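Local coordinates for protein thermosome subunit (Methanococcoides burtonii, PDB 3AQ1) that probably acts as a group II chaperonin, binding and hydrolysing ATP to help unfolded proteins reach their folded state, at residues 60-64 against 386-390; 102-106 against 441-445; 163-169 against 322-328; 194-199 against 244-249; 278-282 against 294-298. All coordinates share one frame; numbering follows the deposited sequence.

Contact 1 (60-64 against 386-390); sequences KAEEL and LAVSK
K60 and L64 face K390 and A387 across two helices that run nearly antiparallel, with 154° between the N-to-C directions of the short segments and a closest axis approach of 10.5 Å. The register follows: the CA atoms of K60 and K390 are 6.6 Å apart, those of L64 and A387 7.7 Å. K390 is central to the contact. A bend at CB–CG (chi2 -70°) turns its chain across the side chains of K60 and E63; its methylenes pack on K60 and L64, and its NZ reaches E63. K60 crosses it at about a right angle, CD against CD at 3.4 Å, so the two lysines touch through their aliphatic middles. L64 completes the apolar part: its CD2 lies 3.9 Å from K390 CG, while CD1 reaches over the backbone of the other helix, 3.8 Å from A387 CA. Past these carbons the polar tips separate. K390 NZ makes a salt bridge to E63 OE1 at 3.4 Å, whose hydrogen bond is weak, and K60 NZ turns to E56 of its own helix. Helix 71-92 packs beside helix 45-65, with I74 touching both A61 and L64, and Y78 touching K60. By the family's domain plan the contact probably belongs to the equatorial domain, to which both ends of chaperonin chains contribute. Its chemistry is divided: leucine and alanine make the buried part, lysine methylenes extend it outward, and the two ammonium groups, 5.6 Å apart from NZ of K60 to NZ of K390, probably tolerate each other because each has a carboxylate partner of its own.

Contact 2 (102-106 against 441-445); sequences AALIK and WENDV
A103 meets W441 at the rim of the indole, its CB near the ring plane and 4.3 Å from CZ2. One turn later K106 approaches the same indole over a face. Its CG lies anti to the backbone N (chi1 -159°), and bends at chi3 and chi4 draw the chain across the ring: CD sits above the six-membered ring, 4.1 Å from its centroid in a CH-pi contact, and NZ stands above the five-membered ring, 4.8 Å from its centroid and 16° off the normal, a cation-pi pair. NZ also donates to W441 O at 3.2 Å. That oxygen closes the type I turn from W441 to D444 by accepting D444 N, and the two donors come from opposite faces of its carbonyl plane. D444 OD1 completes the grip as a salt bridge to K106 NZ, though the modelled separation is too short to be taken literally. The ammonium group is thus held between indole, carbonyl and carboxylate. In the family's domain plan this probably joins the intermediate domain to the equatorial one. L104 turns away to V129 of helix 121-132 and V349 of helix 332-355, while W441 rests on V358 and V360 of strand 357-360.

Contact 3 (163-169 against 322-328); sequences DSELIDG and AVTVLLH
The imidazole of H328 is met at its edge by S164, whose CA lies in the ring plane; E165 OE1 also comes near that plane, 4.3 Å from CE1. D163 O approaches the ring obliquely. The main chain beside this ring is fixed by S164, whose OG accepts H328 N at 2.7 Å with an almost straight N-H...O angle of 173°. From there the segments pair as antiparallel strands. E165 and L326 form a hydrogen-bonded pair, E165 N to L326 O being 3.0 Å, and I167 with T324 forms the next, I167 N to T324 O being 2.9 Å. Between them L166 and V325 are a non-hydrogen-bonded pair on the other face of the sheet, where L166 CD1 touches V325 CG2 at 3.7 Å and helix 121-132 packs through L127. On the face of E165 and I167, I167 CG1 lies 4.2 Å from L326 CD1, and Y313 touches both residues. Strand 323-329 is the middle strand of a three-stranded mixed sheet, probably in the intermediate domain of the family's plan. The chemistry implies a strand bound along both edges: the backbones of V323, V325 and L327 bond toward strand 151-157, whereas T324, L326 and H328 bond to 163-169, with a serine hydroxyl supplying the last acceptor once regular pairing has ended.

Contact 4 (194-199 against 244-249); sequences SCPVEF and CQKGID
K246 is brought alongside P196 by a chain whose CG sits beside its own backbone N (chi1 -81°) and which bends at chi2, so that the methylenes run with the proline ring, CD 3.8 Å from P196 CG. The setting is a beta-alpha-beta crossover: strands 184-193 and 241-244 are parallel neighbours joined through helix 226-235, and these segments are the loops leaving their C-terminal ends. The course of the K246 chain also carries NZ to S194 O, 3.2 Å away. A different torsion places E198: its CG occupies the position between backbone N and carbonyl carbon (chi1 68°), which swings the extended carboxylate toward G247, OE2 lying 3.7 Å from G247 CA. After the strands stop, one further bridge continues the parallel pattern: V197 N donates to G247 O at 2.8 Å, and D249 N returns the bond to V197 O at 2.9 Å, so both bonds of V197 flank I248. The first donor arrives nearly in line with the carbonyl (C=O...N 165°), the second from above the carbonyl plane. Beside the bridge, V197 CB meets I248 CG2 at 4.0 Å, with M230 of helix 226-235 and A252 of helix 250-258 also touching V197. In chaperonins of this family such a core forms the apical domain. F199, poorly ordered and directly before the unmodelled residues 200-224, is weak evidence for any contact. D249 is better defined by its role as N-cap of helix 250-258: its OD1 accepts the backbone N of A252.

Contact 5 (278-282 against 294-298); sequences VTGAT and DVGTA
D294 O is gripped by T282 N and by a bound water. The backbone bond is 2.9 Å from T282 N to D294 O and nearly linear at hydrogen (176°), although the donor stands 39° above the carbonyl plane. The water donates to the same oxygen at 2.6 Å and to T282 O at 2.8 Å, tying the two segments together a second time at this end. At the other end T279 O accepts T297 N at 2.9 Å. The segments run in nearly opposite directions, and between these bonds they come very close: the CA atoms of A281 and G296 are 3.7 Å apart. G296, with no side chain, turns its CA to A281 N and T279 O, and the methyl of A281 lies beside G296 N, CB 3.6 Å away. The helix 269-279 ends here. T279 OG1 accepts A281 N at 3.1 Å, forming an ST turn, while it donates to L275 O within the helix. G280, with positive phi, turns the chain out of helical geometry toward the strand. T279 also touches I190 and A281 touches L192 of strand 184-193, whose backbone at I190 also bonds G296. T282 and D294 cross obliquely at the margin, T282 CB against D294 OD1, while D294 OD2 accepts T291 N. The join lies in the probable apical domain. Its hold is mostly main-chain: carbonyl oxygens at both ends take backbone N-H groups, the T279 hydroxyl takes the amide of A281, two residues on, and G296 permits the close approach, as G280 does the turn out of the helix.

Overall arrangement
The five contacts follow the elongated chain from one end to the other. Contact 1 lies in the probable equatorial region, with its centre 66 Å from that of contact 4 and 58 Å from that of contact 5, on opposite sides of the chain's centre. Contact 2 lies between, 37 Å from contact 1 and 25 Å from contact 3, centre to centre. Contacts 3 and 5 touch directly, A322 CB meeting V278 CG1 at 3.4 Å, so the start of strand 323-329 meets helix 269-279, probably where the intermediate and apical domains adjoin. Contacts 4 and 5 come within about 7 Å at their nearest atoms. Contacts 3, 4 and 5 are nested inside the chain loops closed by contacts 1 and 2, as expected if the intermediate and apical domains are insertions in the equatorial one.

Contact 1 (60-64 against 386-390)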
# COMPACT_ATOMS: atom_id res chain seq x y z
N LYS A 60 -13.85 13.88 -28.74
CA LYS A 60 -14.07 15.31 -28.72
C LYS A 60 -12.98 16.06 -29.49
O LYS A 60 -13.23 17.11 -30.07
CB LYS A 60 -14.22 15.85 -27.29
CG LYS A 60 -15.60 15.57 -26.69
CD LYS A 60 -15.91 16.47 -25.51
CE LYS A 60 -17.31 16.23 -24.98
NZ LYS A 60 -17.55 14.78 -24.81
N ALA A 61 -11.77 15.51 -29.52
CA ALA A 61 -10.72 16.13 -30.32
C ALA A 61 -10.98 15.94 -31.82
O ALA A 61 -10.73 16.84 -32.63
CB ALA A 61 -9.34 15.59 -29.93
N GLU A 62 -11.49 14.77 -32.19
CA GLU A 62 -11.76 14.50 -33.59
C GLU A 62 -12.91 15.37 -34.07
O GLU A 62 -12.92 15.82 -35.21
CB GLU A 62 -11.96 12.99 -33.84
CG GLU A 62 -10.60 12.25 -34.07
CD GLU A 62 -10.63 10.73 -33.86
OE1 GLU A 62 -11.71 10.18 -33.56
OE2 GLU A 62 -9.57 10.08 -34.00
N GLU A 63 -13.86 15.65 -33.18
CA GLU A 63 -14.87 16.66 -33.46
C GLU A 63 -14.22 18.02 -33.72
O GLU A 63 -14.40 18.60 -34.79
CB GLU A 63 -15.87 16.78 -32.30
CG GLU A 63 -16.75 15.56 -32.09
CD GLU A 63 -17.74 15.76 -30.95
OE1 GLU A 63 -17.53 16.68 -30.11
OE2 GLU A 63 -18.73 14.99 -30.89
N LEU A 64 -13.47 18.53 -32.74
CA LEU A 64 -12.80 19.84 -32.85
C LEU A 64 -11.88 19.98 -34.06
O LEU A 64 -11.50 21.09 -34.43
CB LEU A 64 -12.00 20.17 -31.59
CG LEU A 64 -12.71 20.45 -30.26
CD1 LEU A 64 -11.74 21.13 -29.31
CD2 LEU A 64 -13.96 21.30 -30.46
N LEU A 386 -12.02 26.45 -26.49
CA LEU A 386 -12.85 25.34 -26.96
C LEU A 386 -12.29 24.01 -26.46
O LEU A 386 -13.04 23.15 -26.00
CB LEU A 386 -12.94 25.35 -28.49
CG LEU A 386 -14.18 26.08 -29.03
CD1 LEU A 386 -13.99 26.58 -30.46
CD2 LEU A 386 -15.43 25.19 -28.90
N ALA A 387 -10.97 23.87 -26.53
CA ALA A 387 -10.28 22.64 -26.15
C ALA A 387 -10.43 22.32 -24.67
O ALA A 387 -10.77 21.19 -24.31
CB ALA A 387 -8.81 22.74 -26.52
N VAL A 388 -10.16 23.31 -23.82
CA VAL A 388 -10.29 23.14 -22.38
C VAL A 388 -11.75 22.92 -21.99
O VAL A 388 -12.07 22.12 -21.11
CB VAL A 388 -9.71 24.33 -21.63
CG1 VAL A 388 -10.13 24.29 -20.18
CG2 VAL A 388 -8.20 24.31 -21.74
N SER A 389 -12.64 23.63 -22.67
CA SER A 389 -14.06 23.47 -22.47
C SER A 389 -14.46 22.02 -22.76
O SER A 389 -15.23 21.42 -22.01
CB SER A 389 -14.83 24.44 -23.36
OG SER A 389 -16.21 24.43 -23.06
N LYS A 390 -13.93 21.46 -23.84
CA LYS A 390 -14.26 20.10 -24.22
C LYS A 390 -13.67 19.09 -23.23
O LYS A 390 -14.25 18.03 -23.00
CB LYS A 390 -13.81 19.79 -25.65
CG LYS A 390 -14.73 20.36 -26.73
CD LYS A 390 -16.06 19.62 -26.77
CE LYS A 390 -16.98 20.14 -27.88
NZ LYS A 390 -18.17 19.26 -28.06

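Contact 2 (102-106 against 441-445)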
# COMPACT_ATOMS: atom_id res chain seq x y z
N ALA A 102 -10.25 8.82 13.70
CA ALA A 102 -11.58 8.38 13.32
C ALA A 102 -11.71 8.29 11.80
O ALA A 102 -12.40 7.40 11.27
CB ALA A 102 -12.63 9.32 13.89
N ALA A 103 -11.03 9.19 11.09
CA ALA A 103 -11.11 9.23 9.64
C ALA A 103 -10.23 8.16 9.03
O ALA A 103 -10.59 7.57 8.00
CB ALA A 103 -10.73 10.60 9.11
N LEU A 104 -9.07 7.92 9.64
CA LEU A 104 -8.20 6.83 9.23
C LEU A 104 -8.90 5.48 9.39
O LEU A 104 -8.80 4.61 8.53
CB LEU A 104 -6.90 6.83 10.03
CG LEU A 104 -5.88 7.90 9.70
CD1 LEU A 104 -4.78 7.92 10.77
CD2 LEU A 104 -5.32 7.67 8.31
N ILE A 105 -9.60 5.32 10.51
CA ILE A 105 -10.39 4.12 10.75
C ILE A 105 -11.55 3.99 9.76
O ILE A 105 -11.92 2.87 9.37
CB ILE A 105 -10.94 4.10 12.16
CG1 ILE A 105 -9.84 3.63 13.11
CG2 ILE A 105 -12.15 3.20 12.24
CD1 ILE A 105 -10.34 3.08 14.40
N LYS A 106 -12.12 5.12 9.37
CA LYS A 106 -13.16 5.14 8.34
C LYS A 106 -12.56 4.76 6.98
O LYS A 106 -13.16 3.97 6.24
CB LYS A 106 -13.80 6.53 8.25
CG LYS A 106 -15.18 6.55 7.61
CD LYS A 106 -15.48 7.94 7.06
CE LYS A 106 -16.85 8.46 7.48
NZ LYS A 106 -17.96 7.69 6.85
N TRP A 441 -18.84 10.90 1.19
CA TRP A 441 -18.03 10.74 2.39
C TRP A 441 -18.84 10.04 3.49
O TRP A 441 -18.43 9.00 4.00
CB TRP A 441 -17.50 12.09 2.88
CG TRP A 441 -16.75 11.98 4.19
CD1 TRP A 441 -17.24 12.23 5.44
CD2 TRP A 441 -15.39 11.56 4.37
NE1 TRP A 441 -16.27 12.00 6.38
CE2 TRP A 441 -15.12 11.59 5.75
CE3 TRP A 441 -14.37 11.16 3.50
CZ2 TRP A 441 -13.88 11.24 6.29
CZ3 TRP A 441 -13.15 10.81 4.02
CH2 TRP A 441 -12.91 10.86 5.41
N GLU A 442 -20.00 10.59 3.84
CA GLU A 442 -20.89 9.92 4.78
C GLU A 442 -21.13 8.46 4.38
O GLU A 442 -21.47 7.64 5.23
CB GLU A 442 -22.23 10.65 4.88
CG GLU A 442 -22.15 11.97 5.62
CD GLU A 442 -21.55 11.80 7.00
OE1 GLU A 442 -20.49 12.42 7.25
OE2 GLU A 442 -22.12 11.05 7.82
N ASN A 443 -20.95 8.15 3.10
CA ASN A 443 -21.26 6.82 2.58
C ASN A 443 -20.04 5.96 2.23
O ASN A 443 -20.15 4.98 1.49
CB ASN A 443 -22.20 6.92 1.37
CG ASN A 443 -23.66 6.86 1.77
OD1 ASN A 443 -24.19 5.78 2.05
ND2 ASN A 443 -24.33 8.01 1.81
N ASP A 444 -18.89 6.34 2.78
CA ASP A 444 -17.69 5.50 2.74
C ASP A 444 -17.27 5.09 1.33
O ASP A 444 -16.86 3.95 1.09
CB ASP A 444 -17.89 4.28 3.64
CG ASP A 444 -18.21 4.66 5.07
OD1 ASP A 444 -17.66 5.68 5.55
OD2 ASP A 444 -19.01 3.94 5.73
N VAL A 445 -17.37 6.03 0.40
CA VAL A 445 -16.84 5.80 -0.93
C VAL A 445 -15.66 6.72 -1.16
O VAL A 445 -15.80 7.77 -1.79
CB VAL A 445 -17.91 6.01 -2.02
CG1 VAL A 445 -17.37 5.55 -3.35
CG2 VAL A 445 -19.18 5.24 -1.68

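Contact 3 (163-169 against 322-328)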
# COMPACT_ATOMS: atom_id res chain seq x y z
N ASP A 163 -6.81 -10.62 20.16
CA ASP A 163 -5.57 -11.18 20.67
C ASP A 163 -4.45 -10.90 19.68
O ASP A 163 -3.34 -11.40 19.86
CB ASP A 163 -5.69 -12.70 20.85
CG ASP A 163 -6.82 -13.10 21.78
OD1 ASP A 163 -7.13 -12.33 22.72
OD2 ASP A 163 -7.38 -14.20 21.58
N SER A 164 -4.72 -10.15 18.62
CA SER A 164 -3.64 -9.82 17.69
C SER A 164 -2.59 -8.93 18.36
O SER A 164 -2.91 -8.08 19.18
CB SER A 164 -4.20 -9.20 16.41
OG SER A 164 -4.86 -10.18 15.63
N GLU A 165 -1.32 -9.15 18.03
CA GLU A 165 -0.26 -8.37 18.65
C GLU A 165 0.49 -7.51 17.65
O GLU A 165 0.61 -7.85 16.47
CB GLU A 165 0.74 -9.28 19.37
CG GLU A 165 0.17 -10.07 20.52
CD GLU A 165 1.16 -11.10 21.05
OE1 GLU A 165 0.98 -12.31 20.79
OE2 GLU A 165 2.11 -10.68 21.73
N LEU A 166 1.00 -6.39 18.14
CA LEU A 166 1.91 -5.57 17.37
C LEU A 166 3.30 -5.71 17.96
O LEU A 166 3.60 -5.10 18.98
CB LEU A 166 1.46 -4.12 17.40
CG LEU A 166 1.40 -3.49 16.01
CD1 LEU A 166 0.33 -4.21 15.19
CD2 LEU A 166 1.09 -2.01 16.12
N ILE A 167 4.13 -6.53 17.33
CA ILE A 167 5.49 -6.73 17.81
C ILE A 167 6.42 -5.71 17.19
O ILE A 167 6.43 -5.53 15.98
CB ILE A 167 6.01 -8.12 17.44
CG1 ILE A 167 5.25 -9.18 18.24
CG2 ILE A 167 7.51 -8.20 17.65
CD1 ILE A 167 4.80 -8.72 19.59
N ASP A 168 7.22 -5.06 18.03
CA ASP A 168 8.15 -4.04 17.58
C ASP A 168 9.47 -4.65 17.18
O ASP A 168 10.45 -4.56 17.90
CB ASP A 168 8.35 -2.95 18.63
CG ASP A 168 7.24 -1.90 18.60
OD1 ASP A 168 6.98 -1.33 17.51
OD2 ASP A 168 6.62 -1.66 19.66
N GLY A 169 9.47 -5.27 16.02
CA GLY A 169 10.60 -5.96 15.48
C GLY A 169 10.15 -6.84 14.33
O GLY A 169 9.40 -6.40 13.47
N ALA A 322 10.00 -0.94 11.30
CA ALA A 322 9.34 -2.23 11.08
C ALA A 322 8.62 -2.86 12.28
O ALA A 322 9.04 -2.76 13.42
CB ALA A 322 10.33 -3.21 10.49
N VAL A 323 7.52 -3.53 11.97
CA VAL A 323 6.69 -4.22 12.95
C VAL A 323 6.10 -5.47 12.33
O VAL A 323 5.94 -5.58 11.12
CB VAL A 323 5.49 -3.35 13.42
CG1 VAL A 323 5.91 -1.93 13.62
CG2 VAL A 323 4.39 -3.41 12.41
N THR A 324 5.76 -6.43 13.16
CA THR A 324 5.09 -7.61 12.70
C THR A 324 3.77 -7.65 13.42
O THR A 324 3.73 -7.48 14.63
CB THR A 324 5.88 -8.88 13.05
OG1 THR A 324 7.15 -8.83 12.40
CG2 THR A 324 5.14 -10.12 12.61
N VAL A 325 2.70 -7.83 12.67
CA VAL A 325 1.39 -8.08 13.24
C VAL A 325 1.23 -9.59 13.37
O VAL A 325 1.19 -10.29 12.36
CB VAL A 325 0.25 -7.61 12.30
CG1 VAL A 325 -1.08 -7.91 12.94
CG2 VAL A 325 0.37 -6.13 11.97
N LEU A 326 1.17 -10.09 14.60
CA LEU A 326 0.69 -11.45 14.79
C LEU A 326 -0.83 -11.40 14.76
O LEU A 326 -1.47 -11.01 15.74
CB LEU A 326 1.18 -12.02 16.12
CG LEU A 326 2.69 -12.08 16.27
CD1 LEU A 326 3.06 -12.69 17.60
CD2 LEU A 326 3.28 -12.89 15.13
N LEU A 327 -1.40 -11.76 13.61
CA LEU A 327 -2.85 -11.68 13.40
C LEU A 327 -3.57 -12.94 13.88
O LEU A 327 -3.27 -14.05 13.43
CB LEU A 327 -3.14 -11.48 11.91
CG LEU A 327 -4.59 -11.29 11.47
CD1 LEU A 327 -5.19 -10.10 12.19
CD2 LEU A 327 -4.64 -11.09 9.96
N HIS A 328 -4.52 -12.76 14.80
CA HIS A 328 -5.35 -13.87 15.29
C HIS A 328 -6.79 -13.85 14.76
O HIS A 328 -7.38 -12.79 14.54
CB HIS A 328 -5.37 -13.88 16.82
CG HIS A 328 -4.10 -14.34 17.44
ND1 HIS A 328 -3.10 -13.47 17.81
CD2 HIS A 328 -3.65 -15.58 17.74
CE1 HIS A 328 -2.08 -14.16 18.32
NE2 HIS A 328 -2.39 -15.44 18.28

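Contact 4 (194-199 against 244-249)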
# COMPACT_ATOMS: atom_id res chain seq x y z
N SER A 194 22.59 -17.19 2.58
CA SER A 194 21.72 -17.75 1.55
C SER A 194 22.34 -19.07 1.08
O SER A 194 21.68 -19.88 0.43
CB SER A 194 21.56 -16.79 0.38
OG SER A 194 22.80 -16.60 -0.28
N CYS A 195 23.60 -19.28 1.41
CA CYS A 195 24.25 -20.53 1.09
C CYS A 195 24.05 -21.55 2.21
O CYS A 195 23.86 -21.18 3.36
CB CYS A 195 25.74 -20.32 0.83
SG CYS A 195 26.69 -19.73 2.22
N PRO A 196 24.11 -22.84 1.85
CA PRO A 196 24.00 -23.91 2.84
C PRO A 196 25.28 -24.00 3.65
O PRO A 196 26.35 -23.65 3.13
CB PRO A 196 23.88 -25.18 1.98
CG PRO A 196 23.76 -24.72 0.56
CD PRO A 196 24.38 -23.37 0.51
N VAL A 197 25.19 -24.48 4.88
CA VAL A 197 26.36 -24.85 5.65
C VAL A 197 26.43 -26.36 5.74
O VAL A 197 26.29 -26.93 6.82
CB VAL A 197 26.34 -24.25 7.06
CG1 VAL A 197 27.67 -24.52 7.78
CG2 VAL A 197 26.05 -22.75 7.00
N GLU A 198 26.62 -27.01 4.61
CA GLU A 198 26.72 -28.47 4.58
C GLU A 198 27.47 -28.91 3.34
O GLU A 198 27.75 -28.10 2.45
CB GLU A 198 25.33 -29.12 4.62
CG GLU A 198 24.49 -28.89 3.36
CD GLU A 198 22.99 -29.14 3.58
OE1 GLU A 198 22.22 -28.82 2.65
OE2 GLU A 198 22.59 -29.64 4.66
N PHE A 199 27.78 -30.20 3.28
CA PHE A 199 28.41 -30.78 2.11
C PHE A 199 27.61 -30.38 0.86
O PHE A 199 28.02 -30.65 -0.26
CB PHE A 199 28.44 -32.30 2.23
CG PHE A 199 29.02 -32.81 3.53
CD1 PHE A 199 28.20 -33.10 4.61
CD2 PHE A 199 30.39 -33.03 3.66
CE1 PHE A 199 28.73 -33.59 5.80
CE2 PHE A 199 30.93 -33.53 4.85
CZ PHE A 199 30.10 -33.80 5.92
N CYS A 244 20.11 -19.19 8.31
CA CYS A 244 20.54 -19.79 7.06
C CYS A 244 19.33 -20.11 6.19
O CYS A 244 18.35 -20.67 6.65
CB CYS A 244 21.37 -21.04 7.31
SG CYS A 244 21.98 -21.82 5.82
N GLN A 245 19.40 -19.75 4.92
CA GLN A 245 18.28 -19.97 4.05
C GLN A 245 18.17 -21.47 3.75
O GLN A 245 17.09 -21.96 3.44
CB GLN A 245 18.43 -19.16 2.76
CG GLN A 245 17.30 -19.36 1.78
CD GLN A 245 17.55 -18.67 0.45
OE1 GLN A 245 18.06 -17.55 0.41
NE2 GLN A 245 17.20 -19.34 -0.63
N LYS A 246 19.28 -22.19 3.85
CA LYS A 246 19.27 -23.60 3.49
C LYS A 246 19.66 -24.47 4.67
O LYS A 246 19.49 -24.07 5.81
CB LYS A 246 20.15 -23.87 2.27
CG LYS A 246 19.46 -23.54 0.95
CD LYS A 246 20.42 -22.92 -0.07
CE LYS A 246 19.65 -22.34 -1.26
NZ LYS A 246 20.53 -21.47 -2.13
N GLY A 247 20.17 -25.66 4.38
CA GLY A 247 20.55 -26.59 5.42
C GLY A 247 21.80 -26.22 6.22
O GLY A 247 22.70 -25.52 5.74
N ILE A 248 21.83 -26.67 7.46
CA ILE A 248 23.04 -26.64 8.26
C ILE A 248 23.32 -28.07 8.72
O ILE A 248 22.62 -28.61 9.58
CB ILE A 248 22.90 -25.74 9.49
CG1 ILE A 248 22.37 -24.36 9.10
CG2 ILE A 248 24.24 -25.65 10.19
CD1 ILE A 248 22.12 -23.42 10.28
N ASP A 249 24.34 -28.68 8.12
CA ASP A 249 24.79 -30.01 8.51
C ASP A 249 24.76 -30.23 10.03
O ASP A 249 24.97 -29.30 10.81
CB ASP A 249 26.21 -30.25 7.99
CG ASP A 249 26.76 -31.59 8.42
OD1 ASP A 249 27.34 -31.65 9.52
OD2 ASP A 249 26.60 -32.59 7.68

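Contact 5 (278-282 against 294-298)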
# COMPACT_ATOMS: atom_id res chain seq x y z
N VAL A 278 15.88 -4.86 8.41
CA VAL A 278 15.77 -4.42 9.80
C VAL A 278 17.06 -4.53 10.62
O VAL A 278 17.24 -3.73 11.53
CB VAL A 278 14.60 -5.07 10.60
CG1 VAL A 278 13.28 -4.78 9.96
CG2 VAL A 278 14.80 -6.56 10.78
N THR A 279 17.95 -5.48 10.31
CA THR A 279 19.17 -5.66 11.10
C THR A 279 20.42 -5.06 10.52
O THR A 279 21.39 -4.88 11.24
CB THR A 279 19.51 -7.13 11.36
OG1 THR A 279 20.00 -7.73 10.16
CG2 THR A 279 18.33 -7.90 11.90
N GLY A 280 20.43 -4.82 9.21
CA GLY A 280 21.61 -4.26 8.56
C GLY A 280 22.57 -5.33 8.06
O GLY A 280 23.63 -5.03 7.50
N ALA A 281 22.20 -6.58 8.28
CA ALA A 281 23.04 -7.69 7.84
C ALA A 281 23.10 -7.74 6.33
O ALA A 281 22.17 -7.35 5.65
CB ALA A 281 22.52 -8.99 8.38
N THR A 282 24.22 -8.22 5.82
CA THR A 282 24.38 -8.43 4.39
C THR A 282 24.33 -9.91 4.09
O THR A 282 25.15 -10.68 4.58
CB THR A 282 25.69 -7.82 3.88
OG1 THR A 282 25.77 -6.45 4.30
CG2 THR A 282 25.74 -7.88 2.36
N ASP A 294 29.48 -7.20 7.20
CA ASP A 294 28.41 -8.07 6.73
C ASP A 294 27.42 -8.44 7.83
O ASP A 294 26.36 -9.00 7.57
CB ASP A 294 29.00 -9.34 6.10
CG ASP A 294 29.57 -9.09 4.71
OD1 ASP A 294 29.06 -8.18 4.01
OD2 ASP A 294 30.51 -9.82 4.31
N VAL A 295 27.77 -8.09 9.07
CA VAL A 295 27.03 -8.52 10.24
C VAL A 295 26.06 -7.47 10.75
O VAL A 295 26.42 -6.32 10.97
CB VAL A 295 28.00 -8.85 11.36
CG1 VAL A 295 27.25 -9.21 12.67
CG2 VAL A 295 28.93 -9.97 10.90
N GLY A 296 24.81 -7.90 10.95
CA GLY A 296 23.76 -7.02 11.41
C GLY A 296 23.64 -7.06 12.92
O GLY A 296 24.30 -7.85 13.59
N THR A 297 22.78 -6.20 13.46
CA THR A 297 22.58 -6.15 14.90
C THR A 297 21.11 -6.05 15.28
O THR A 297 20.31 -5.49 14.54
CB THR A 297 23.28 -4.92 15.51
OG1 THR A 297 22.60 -3.74 15.10
CG2 THR A 297 24.72 -4.84 15.07
N ALA A 298 20.78 -6.57 16.45
CA ALA A 298 19.45 -6.46 17.00
C ALA A 298 19.52 -6.46 18.51
O ALA A 298 20.28 -7.20 19.09
CB ALA A 298 18.59 -7.64 16.53
O HOH W 1 25.10 -11.31 7.28